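Local coordinates for phosphate-specific transport system accessory protein PhoU homolog (Pseudomonas aeruginosa, PDB 4Q25) that acts as a homodimeric negative regulator of the Pho regulon and probably helps regulate phosphate uptake, at residues 71-76 against 91-96. Sequence-based numbering, arbitrary orientation.
Sequences EECVRI and ISISKS
Cys-73 packs against Ile-93, with Ser-94 as a looser neighbour, in a small, buried contact between helix 59-78 and helix 84-120, the antiparallel arms of a helical hairpin in the all-helical PhoU bundle. The two helices follow one another in the chain through a short connection. No hydrogen bond crosses here, and just 91 Å² is buried. Cys-73 is the one residue of 71-76 that touches 91-96. The helices come close where Cys-73 CA lies 6.9 Å from Ser-94 CA, a spacing that suits the small residues facing each other. The CB of Cys-73 points toward the neighbouring helix, and SG sits anti to its own carbonyl carbon (chi1 -65°); Ile-90, one turn before Ser-94, also touches Cys-73. Ser-94 offers its methylene: CB is 4.3 Å from Cys-73 SG, while its hydroxyl turns back along its own helix, where Ser-94 OG gives a weak hydrogen bond to Ile-91 O at 3.5 Å. Both helices also contribute to the dimer interface: Glu-71 makes a salt bridge to Arg-88 of the second subunit, and Lys-95 makes one to Asp-70 of that subunit. Back in the contact, the apolar pair is closed by Ile-93, which meets the sulfur with its short branch, the one anti to the backbone N, bringing methyl CG2 to 3.7 Å from Cys-73 SG.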
ATOM      1  N   GLU A  71     -17.587   3.226   9.068  1.00 41.38           N
ATOM      2  CA  GLU A  71     -19.029   3.494   9.183  1.00 45.99           C
ATOM      3  C   GLU A  71     -19.337   4.371  10.378  1.00 48.38           C
ATOM      4  O   GLU A  71     -20.195   5.246  10.325  1.00 47.92           O
ATOM      5  CB  GLU A  71     -19.820   2.208   9.289  1.00 45.02           C
ATOM      6  CG  GLU A  71     -19.942   1.478   7.969  1.00 52.15           C
ATOM      7  CD  GLU A  71     -20.519   2.361   6.873  1.00 57.22           C
ATOM      8  OE1 GLU A  71     -21.732   2.632   6.922  1.00 53.43           O
ATOM      9  OE2 GLU A  71     -19.736   2.797   5.990  1.00 59.73           O
ATOM     10  N   GLU A  72     -18.600   4.147  11.448  1.00 51.00           N
ATOM     11  CA  GLU A  72     -18.699   4.961  12.646  1.00 48.86           C
ATOM     12  C   GLU A  72     -18.362   6.417  12.362  1.00 47.15           C
ATOM     13  O   GLU A  72     -19.052   7.339  12.846  1.00 46.57           O
ATOM     14  CB  GLU A  72     -17.754   4.388  13.698  1.00 49.18           C
ATOM     15  CG  GLU A  72     -18.128   4.701  15.105  1.00 52.76           C
ATOM     16  CD  GLU A  72     -17.141   4.123  16.094  1.00 60.15           C
ATOM     17  OE1 GLU A  72     -17.072   4.671  17.219  1.00 69.67           O
ATOM     18  OE2 GLU A  72     -16.441   3.134  15.757  1.00 52.56           O
ATOM     19  N   CYS A  73     -17.294   6.641  11.592  1.00 45.00           N
ATOM     20  CA  CYS A  73     -16.925   8.010  11.192  1.00 38.93           C
ATOM     21  C   CYS A  73     -17.997   8.636  10.333  1.00 40.88           C
ATOM     22  O   CYS A  73     -18.126   9.878  10.266  1.00 38.32           O
ATOM     23  CB  CYS A  73     -15.622   8.045  10.401  1.00 39.73           C
ATOM     24  SG  CYS A  73     -14.157   7.535  11.315  1.00 42.78           S
ATOM     25  N   VAL A  74     -18.682   7.801   9.585  1.00 42.04           N
ATOM     26  CA  VAL A  74     -19.770   8.254   8.768  1.00 44.66           C
ATOM     27  C   VAL A  74     -20.939   8.708   9.614  1.00 43.43           C
ATOM     28  O   VAL A  74     -21.425   9.783   9.445  1.00 43.94           O
ATOM     29  CB  VAL A  74     -20.165   7.187   7.719  1.00 40.61           C
ATOM     30  CG1 VAL A  74     -21.514   7.444   7.121  1.00 42.21           C
ATOM     31  CG2 VAL A  74     -19.168   7.175   6.606  1.00 40.40           C
ATOM     32  N   ARG A  75     -21.323   7.925  10.593  1.00 44.78           N
ATOM     33  CA  ARG A  75     -22.449   8.282  11.403  1.00 45.58           C
ATOM     34  C   ARG A  75     -22.191   9.543  12.191  1.00 49.42           C
ATOM     35  O   ARG A  75     -23.016  10.465  12.239  1.00 55.38           O
ATOM     36  CB  ARG A  75     -22.809   7.123  12.290  1.00 50.26           C
ATOM     37  CG  ARG A  75     -22.916   5.833  11.519  1.00 54.47           C
ATOM     38  CD  ARG A  75     -23.608   4.733  12.285  1.00 56.24           C
ATOM     39  NE  ARG A  75     -23.047   4.549  13.609  1.00 63.23           N
ATOM     40  CZ  ARG A  75     -22.218   3.574  13.943  1.00 62.21           C
ATOM     41  NH1 ARG A  75     -21.850   2.685  13.057  1.00 57.95           N
ATOM     42  NH2 ARG A  75     -21.771   3.493  15.175  1.00 64.71           N
ATOM     43  N   ILE A  76     -21.000   9.633  12.736  1.00 49.88           N
ATOM     44  CA  ILE A  76     -20.682  10.772  13.510  1.00 50.22           C
ATOM     45  C   ILE A  76     -20.749  11.991  12.648  1.00 52.72           C
ATOM     46  O   ILE A  76     -21.279  12.980  13.051  1.00 59.64           O
ATOM     47  CB  ILE A  76     -19.255  10.705  14.068  1.00 53.43           C
ATOM     48  CG1 ILE A  76     -19.178   9.810  15.271  1.00 56.17           C
ATOM     49  CG2 ILE A  76     -18.780  12.065  14.524  1.00 50.23           C
ATOM     50  CD1 ILE A  76     -17.770   9.621  15.759  1.00 55.33           C
ATOM     51  N   ILE A  91     -11.103  12.910  10.293  1.00 51.89           N
ATOM     52  CA  ILE A  91     -10.308  12.726   9.098  1.00 52.77           C
ATOM     53  C   ILE A  91      -9.022  11.955   9.389  1.00 52.75           C
ATOM     54  O   ILE A  91      -8.602  11.147   8.580  1.00 55.91           O
ATOM     55  CB  ILE A  91      -9.992  14.075   8.434  1.00 56.03           C
ATOM     56  CG1 ILE A  91     -11.286  14.636   7.808  1.00 63.27           C
ATOM     57  CG2 ILE A  91      -8.889  13.943   7.381  1.00 56.20           C
ATOM     58  CD1 ILE A  91     -11.120  15.975   7.108  1.00 63.42           C
ATOM     59  N   SER A  92      -8.394  12.237  10.520  1.00 52.91           N
ATOM     60  CA  SER A  92      -7.180  11.549  10.922  1.00 54.06           C
ATOM     61  C   SER A  92      -7.495  10.101  11.232  1.00 50.14           C
ATOM     62  O   SER A  92      -6.683   9.222  10.988  1.00 47.34           O
ATOM     63  CB  SER A  92      -6.556  12.216  12.153  1.00 57.40           C
ATOM     64  OG  SER A  92      -5.912  13.410  11.749  1.00 63.40           O
ATOM     65  N   ILE A  93      -8.681   9.850  11.765  1.00 44.83           N
ATOM     66  CA  ILE A  93      -9.061   8.485  12.071  1.00 44.74           C
ATOM     67  C   ILE A  93      -9.305   7.684  10.789  1.00 47.44           C
ATOM     68  O   ILE A  93      -8.765   6.582  10.618  1.00 43.05           O
ATOM     69  CB  ILE A  93     -10.277   8.435  12.972  1.00 41.25           C
ATOM     70  CG1 ILE A  93      -9.874   8.838  14.386  1.00 46.02           C
ATOM     71  CG2 ILE A  93     -10.873   7.036  12.990  1.00 45.13           C
ATOM     72  CD1 ILE A  93     -11.025   9.043  15.351  1.00 49.09           C
ATOM     73  N   SER A  94     -10.102   8.225   9.880  1.00 44.51           N
ATOM     74  CA  SER A  94     -10.472   7.447   8.713  1.00 45.56           C
ATOM     75  C   SER A  94      -9.266   7.189   7.820  1.00 37.94           C
ATOM     76  O   SER A  94      -9.166   6.145   7.234  1.00 44.36           O
ATOM     77  CB  SER A  94     -11.618   8.102   7.937  1.00 48.84           C
ATOM     78  OG  SER A  94     -11.163   9.215   7.224  1.00 50.74           O
ATOM     79  N   LYS A  95      -8.336   8.116   7.732  1.00 36.23           N
ATOM     80  CA  LYS A  95      -7.141   7.869   6.946  1.00 41.14           C
ATOM     81  C   LYS A  95      -6.200   6.911   7.654  1.00 43.77           C
ATOM     82  O   LYS A  95      -5.507   6.137   7.010  1.00 45.61           O
ATOM     83  CB  LYS A  95      -6.416   9.163   6.606  1.00 45.84           C
ATOM     84  CG  LYS A  95      -7.171   9.945   5.550  1.00 51.36           C
ATOM     85  CD  LYS A  95      -6.406  11.134   5.021  1.00 57.39           C
ATOM     86  CE  LYS A  95      -7.229  11.801   3.924  1.00 59.78           C
ATOM     87  NZ  LYS A  95      -6.638  13.118   3.639  1.00 65.71           N
ATOM     88  N   SER A  96      -6.205   6.933   8.983  1.00 41.45           N
ATOM     89  CA  SER A  96      -5.272   6.126   9.722  1.00 43.04           C
ATOM     90  C   SER A  96      -5.698   4.656   9.796  1.00 40.39           C
ATOM     91  O   SER A  96      -4.823   3.793   9.825  1.00 36.96           O
ATOM     92  CB  SER A  96      -4.936   6.731  11.076  1.00 41.85           C
ATOM     93  OG  SER A  96      -6.012   6.555  11.925  1.00 55.63           O
TER